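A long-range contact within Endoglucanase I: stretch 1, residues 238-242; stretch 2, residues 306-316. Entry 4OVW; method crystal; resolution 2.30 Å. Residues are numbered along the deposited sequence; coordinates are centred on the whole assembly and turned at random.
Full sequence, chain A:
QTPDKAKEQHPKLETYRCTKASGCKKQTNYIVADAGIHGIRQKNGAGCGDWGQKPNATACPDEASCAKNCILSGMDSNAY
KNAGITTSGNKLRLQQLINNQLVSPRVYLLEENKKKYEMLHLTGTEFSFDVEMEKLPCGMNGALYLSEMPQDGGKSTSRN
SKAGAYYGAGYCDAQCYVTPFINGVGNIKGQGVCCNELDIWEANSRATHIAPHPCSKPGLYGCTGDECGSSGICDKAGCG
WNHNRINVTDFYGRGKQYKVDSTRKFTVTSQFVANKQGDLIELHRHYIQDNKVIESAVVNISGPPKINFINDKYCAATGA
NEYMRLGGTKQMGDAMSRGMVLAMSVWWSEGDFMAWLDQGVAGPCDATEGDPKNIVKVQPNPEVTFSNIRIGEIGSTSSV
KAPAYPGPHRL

Stretch 1 (238-242) GCGWN
Stretch 2 (306-316) KINFINDKYCA

Residues 238-242 form an extended segment without regular secondary structure, which packs against the loop residues 306-309, then Ile310, and the first turn of a helix that begins at Asp312. After Gly238 (phi/psi 76/168°), a positive phi that by itself favours glycine, the backbone stays extended: Cys239 -102/100°, Gly240 -90/147°, Trp241 -130/114° and Asn242 -138/115°. Side chains therefore alternate, with the CA-to-CB bonds of Cys239 and Trp241 directed toward the second stretch and that of Asn242 away. The two chains run in opposing order, Cys239 lying beside Cys315 (CA to CA 5.7 Å) and Trp241 beside Ile310 (CA to CA 7.4 Å).

The covalent link is a disulfide, Cys239 SG to Cys315 SG at 2.0 Å, with chi3 of -97°, close to the right angle such bonds prefer. Cys239 is t (175°) and Cys315, on the helix, is m (-61°); together these rotamers bring the sulfurs into bonding range. The Cys239 sulfur also packs in an apolar setting, with Cys239 SG 4.0 Å from Ile310 CG2 and 3.9 Å from Tyr314 CE1, the latter approach lying at the edge of the tyrosine ring.

The CA-to-CB bond of Tyr314 points toward stretch 1, and its t rotamer (chi1 163°, chi2 -90°) carries the hydroxyl to Gly240. This hydroxyl donates a short hydrogen bond, Tyr314 OH to Gly240 O at 2.6 Å, near the plane of the ring, tying a buried polar group to a backbone carbonyl.

Trp241, also t (chi1 179°, chi2 -71°), lays its indole along the loop. Its six-membered ring meets the Tyr314 ring obliquely, centroids 5.2 Å apart and planes at 39°, with Trp241 CE3 3.4 Å from Tyr314 CZ. The far end of the indole reaches backbone atoms: Trp241 CH2 is 3.5 Å from Ile307 O, at the ring edge, and 3.6 Å from Asn308 CA, while Asn308 O lies over one face. The CA-to-CB bond of Asn308 (p, 79°) points away, and its main chain makes the closest approach to the indole. Ile310 (m, -58°; chi2 t, 162°) leaves its backbone sideways, but its end comes nearer, placing Ile310 CD1 4.0 Å from Trp241 CB.

Asn311 (phi/psi -153/170°) caps the N-terminus of the helix. Its p rotamer (64°, chi2 23°) lets Asn311 OD1 accept from Tyr314 N at 2.9 Å, almost linearly. Cys315 N to Asn311 O (3.0 Å) and Ala316 N to Asp312 O (2.7 Å) continue the turn that carries both Tyr314 and Cys315.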

ATOM      1  N   GLY A 238     -12.515   4.862   3.139  1.00 14.52           N
ATOM      2  CA  GLY A 238     -12.578   3.830   2.121  1.00 14.65           C
ATOM      3  C   GLY A 238     -13.961   3.107   2.198  1.00 16.24           C
ATOM      4  O   GLY A 238     -14.811   3.264   3.087  1.00 15.47           O
ATOM      5  N   CYS A 239     -14.281   2.313   1.196  1.00 15.74           N
ATOM      6  CA  CYS A 239     -15.402   1.431   1.066  1.00 16.32           C
ATOM      7  C   CYS A 239     -14.849  -0.003   1.346  1.00 15.75           C
ATOM      8  O   CYS A 239     -14.229  -0.548   0.411  1.00 17.71           O
ATOM      9  CB  CYS A 239     -16.089   1.381  -0.297  1.00 15.57           C
ATOM     10  SG  CYS A 239     -17.409   0.104  -0.327  1.00 18.29           S
ATOM     11  N   GLY A 240     -15.025  -0.561   2.534  1.00 10.78           N
ATOM     12  CA  GLY A 240     -14.345  -1.724   2.968  1.00 12.15           C
ATOM     13  C   GLY A 240     -14.919  -3.103   2.733  1.00 15.74           C
ATOM     14  O   GLY A 240     -16.133  -3.249   2.741  1.00 15.69           O
ATOM     15  N   TRP A 241     -14.032  -4.109   2.511  1.00 14.93           N
ATOM     16  CA  TRP A 241     -14.496  -5.487   2.431  1.00 14.48           C
ATOM     17  C   TRP A 241     -13.622  -6.337   3.354  1.00 14.39           C
ATOM     18  O   TRP A 241     -12.399  -6.559   3.249  1.00 10.40           O
ATOM     19  CB  TRP A 241     -14.630  -6.068   1.023  1.00 13.97           C
ATOM     20  CG  TRP A 241     -15.092  -7.516   1.079  1.00 16.78           C
ATOM     21  CD1 TRP A 241     -14.407  -8.622   1.497  1.00 14.37           C
ATOM     22  CD2 TRP A 241     -16.413  -7.977   0.748  1.00 16.02           C
ATOM     23  NE1 TRP A 241     -15.186  -9.734   1.396  1.00 16.18           N
ATOM     24  CE2 TRP A 241     -16.432  -9.376   0.965  1.00 17.58           C
ATOM     25  CE3 TRP A 241     -17.565  -7.354   0.291  1.00 16.72           C
ATOM     26  CZ2 TRP A 241     -17.571 -10.151   0.733  1.00 16.04           C
ATOM     27  CZ3 TRP A 241     -18.695  -8.133   0.043  1.00 18.15           C
ATOM     28  CH2 TRP A 241     -18.691  -9.525   0.264  1.00 16.51           C
ATOM     29  N   ASN A 242     -14.325  -6.832   4.385  1.00 15.65           N
ATOM     30  CA  ASN A 242     -13.721  -7.685   5.421  1.00 15.96           C
ATOM     31  C   ASN A 242     -14.736  -8.813   5.692  1.00 16.77           C
ATOM     32  O   ASN A 242     -15.794  -8.565   6.261  1.00 16.21           O
ATOM     33  CB  ASN A 242     -13.363  -6.930   6.695  1.00 14.50           C
ATOM     34  CG  ASN A 242     -12.654  -7.756   7.776  1.00 16.72           C
ATOM     35  OD1 ASN A 242     -12.647  -9.012   7.925  1.00 14.32           O
ATOM     36  ND2 ASN A 242     -11.992  -7.031   8.676  1.00 14.46           N
ATOM     37  N   LYS A 306     -26.758  -9.175  -1.645  1.00 24.26           N
ATOM     38  CA  LYS A 306     -26.152 -10.457  -1.402  1.00 26.76           C
ATOM     39  C   LYS A 306     -25.170 -10.841  -2.490  1.00 25.60           C
ATOM     40  O   LYS A 306     -25.336 -11.768  -3.253  1.00 25.26           O
ATOM     41  CB  LYS A 306     -27.244 -11.504  -1.111  1.00 29.64           C
ATOM     42  CG  LYS A 306     -28.201 -11.049  -0.013  1.00 33.42           C
ATOM     43  CD  LYS A 306     -28.631 -12.012   1.054  1.00 36.81           C
ATOM     44  CE  LYS A 306     -28.801 -11.406   2.448  1.00 38.00           C
ATOM     45  NZ  LYS A 306     -28.257 -10.010   2.548  1.00 39.16           N
ATOM     46  N   ILE A 307     -23.989 -10.238  -2.547  1.00 25.94           N
ATOM     47  CA  ILE A 307     -22.913 -10.473  -3.488  1.00 22.08           C
ATOM     48  C   ILE A 307     -21.646 -10.655  -2.687  1.00 22.09           C
ATOM     49  O   ILE A 307     -21.621 -10.339  -1.518  1.00 20.86           O
ATOM     50  CB  ILE A 307     -22.757  -9.269  -4.432  1.00 23.50           C
ATOM     51  CG1 ILE A 307     -22.390  -7.975  -3.694  1.00 20.87           C
ATOM     52  CG2 ILE A 307     -24.038  -9.064  -5.273  1.00 23.25           C
ATOM     53  CD1 ILE A 307     -22.285  -6.744  -4.561  1.00 18.39           C
ATOM     54  N   ASN A 308     -20.566 -11.074  -3.283  1.00 20.80           N
ATOM     55  CA  ASN A 308     -19.252 -11.339  -2.811  1.00 17.11           C
ATOM     56  C   ASN A 308     -18.218 -10.377  -3.424  1.00 16.19           C
ATOM     57  O   ASN A 308     -17.002 -10.560  -3.290  1.00 12.79           O
ATOM     58  CB  ASN A 308     -18.862 -12.790  -3.063  1.00 17.43           C
ATOM     59  CG  ASN A 308     -18.425 -13.184  -4.465  1.00 18.37           C
ATOM     60  OD1 ASN A 308     -18.640 -12.495  -5.473  1.00 19.36           O
ATOM     61  ND2 ASN A 308     -17.760 -14.316  -4.599  1.00 17.47           N
ATOM     62  N   PHE A 309     -18.637  -9.233  -3.971  1.00 16.51           N
ATOM     63  CA  PHE A 309     -17.655  -8.284  -4.526  1.00 14.41           C
ATOM     64  C   PHE A 309     -18.023  -6.847  -4.174  1.00 15.41           C
ATOM     65  O   PHE A 309     -19.097  -6.591  -3.612  1.00 13.18           O
ATOM     66  CB  PHE A 309     -17.553  -8.559  -6.019  1.00 14.43           C
ATOM     67  CG  PHE A 309     -18.833  -8.332  -6.794  1.00 14.13           C
ATOM     68  CD1 PHE A 309     -19.172  -7.069  -7.245  1.00 14.26           C
ATOM     69  CD2 PHE A 309     -19.684  -9.396  -7.044  1.00 14.18           C
ATOM     70  CE1 PHE A 309     -20.348  -6.878  -7.982  1.00 17.29           C
ATOM     71  CE2 PHE A 309     -20.853  -9.217  -7.767  1.00 17.48           C
ATOM     72  CZ  PHE A 309     -21.219  -7.954  -8.239  1.00 17.50           C
ATOM     73  N   ILE A 310     -17.172  -5.848  -4.461  1.00 15.77           N
ATOM     74  CA  ILE A 310     -17.493  -4.466  -4.203  1.00 15.69           C
ATOM     75  C   ILE A 310     -18.086  -3.752  -5.438  1.00 17.24           C
ATOM     76  O   ILE A 310     -17.595  -3.909  -6.560  1.00 14.76           O
ATOM     77  CB  ILE A 310     -16.256  -3.680  -3.781  1.00 16.18           C
ATOM     78  CG1 ILE A 310     -15.648  -4.319  -2.546  1.00 16.67           C
ATOM     79  CG2 ILE A 310     -16.565  -2.198  -3.511  1.00 16.77           C
ATOM     80  CD1 ILE A 310     -14.207  -3.876  -2.343  1.00 15.61           C
ATOM     81  N   ASN A 311     -19.134  -2.972  -5.198  1.00 16.44           N
ATOM     82  CA  ASN A 311     -19.742  -2.072  -6.159  1.00 19.93           C
ATOM     83  C   ASN A 311     -20.408  -0.913  -5.422  1.00 20.04           C
ATOM     84  O   ASN A 311     -20.571  -0.949  -4.199  1.00 21.11           O
ATOM     85  CB  ASN A 311     -20.716  -2.711  -7.136  1.00 19.17           C
ATOM     86  CG  ASN A 311     -21.959  -3.302  -6.525  1.00 20.52           C
ATOM     87  OD1 ASN A 311     -22.357  -2.901  -5.400  1.00 18.51           O
ATOM     88  ND2 ASN A 311     -22.531  -4.225  -7.324  1.00 18.77           N
ATOM     89  N   ASP A 312     -20.851   0.133  -6.090  1.00 19.16           N
ATOM     90  CA  ASP A 312     -21.444   1.305  -5.441  1.00 21.19           C
ATOM     91  C   ASP A 312     -22.617   0.974  -4.525  1.00 21.52           C
ATOM     92  O   ASP A 312     -22.836   1.547  -3.465  1.00 23.74           O
ATOM     93  CB  ASP A 312     -21.886   2.263  -6.552  1.00 20.96           C
ATOM     94  CG  ASP A 312     -20.798   3.189  -7.005  1.00 24.60           C
ATOM     95  OD1 ASP A 312     -19.644   3.093  -6.573  1.00 24.43           O
ATOM     96  OD2 ASP A 312     -21.032   4.080  -7.847  1.00 26.30           O
ATOM     97  N   LYS A 313     -23.512   0.102  -4.965  1.00 22.55           N
ATOM     98  CA  LYS A 313     -24.649  -0.334  -4.159  1.00 24.30           C
ATOM     99  C   LYS A 313     -24.226  -0.918  -2.797  1.00 21.05           C
ATOM    100  O   LYS A 313     -24.706  -0.450  -1.779  1.00 15.96           O
ATOM    101  CB  LYS A 313     -25.372  -1.405  -4.975  1.00 28.54           C
ATOM    102  CG  LYS A 313     -26.851  -1.495  -4.725  1.00 34.85           C
ATOM    103  CD  LYS A 313     -27.323  -2.882  -5.178  1.00 40.30           C
ATOM    104  CE  LYS A 313     -28.756  -3.119  -4.704  1.00 42.62           C
ATOM    105  NZ  LYS A 313     -29.472  -4.008  -5.679  1.00 44.43           N
ATOM    106  N   TYR A 314     -23.288  -1.870  -2.842  1.00 17.11           N
ATOM    107  CA  TYR A 314     -22.715  -2.422  -1.633  1.00 18.25           C
ATOM    108  C   TYR A 314     -22.099  -1.310  -0.782  1.00 15.81           C
ATOM    109  O   TYR A 314     -22.337  -1.321   0.427  1.00 13.52           O
ATOM    110  CB  TYR A 314     -21.682  -3.527  -1.964  1.00 14.68           C
ATOM    111  CG  TYR A 314     -20.772  -3.848  -0.795  1.00 14.43           C
ATOM    112  CD1 TYR A 314     -19.578  -3.161  -0.622  1.00 13.02           C
ATOM    113  CD2 TYR A 314     -21.091  -4.829   0.115  1.00 12.43           C
ATOM    114  CE1 TYR A 314     -18.770  -3.452   0.434  1.00 14.35           C
ATOM    115  CE2 TYR A 314     -20.273  -5.144   1.150  1.00 13.56           C
ATOM    116  CZ  TYR A 314     -19.083  -4.467   1.313  1.00 14.92           C
ATOM    117  OH  TYR A 314     -18.246  -4.767   2.361  1.00 11.24           O
ATOM    118  N   CYS A 315     -21.384  -0.390  -1.415  1.00 12.87           N
ATOM    119  CA  CYS A 315     -20.737   0.640  -0.623  1.00 14.78           C
ATOM    120  C   CYS A 315     -21.796   1.546  -0.026  1.00 16.56           C
ATOM    121  O   CYS A 315     -21.670   1.951   1.121  1.00 16.85           O
ATOM    122  CB  CYS A 315     -19.710   1.392  -1.470  1.00 15.76           C
ATOM    123  SG  CYS A 315     -18.328   0.366  -2.132  1.00 12.77           S
ATOM    124  N   ALA A 316     -22.805   1.986  -0.770  1.00 16.60           N
ATOM    125  CA  ALA A 316     -23.849   2.821  -0.184  1.00 18.60           C
ATOM    126  C   ALA A 316     -24.599   2.074   0.969  1.00 19.01           C
ATOM    127  O   ALA A 316     -24.899   2.683   2.015  1.00 19.28           O
ATOM    128  CB  ALA A 316     -24.870   3.326  -1.231  1.00 12.66           C
TER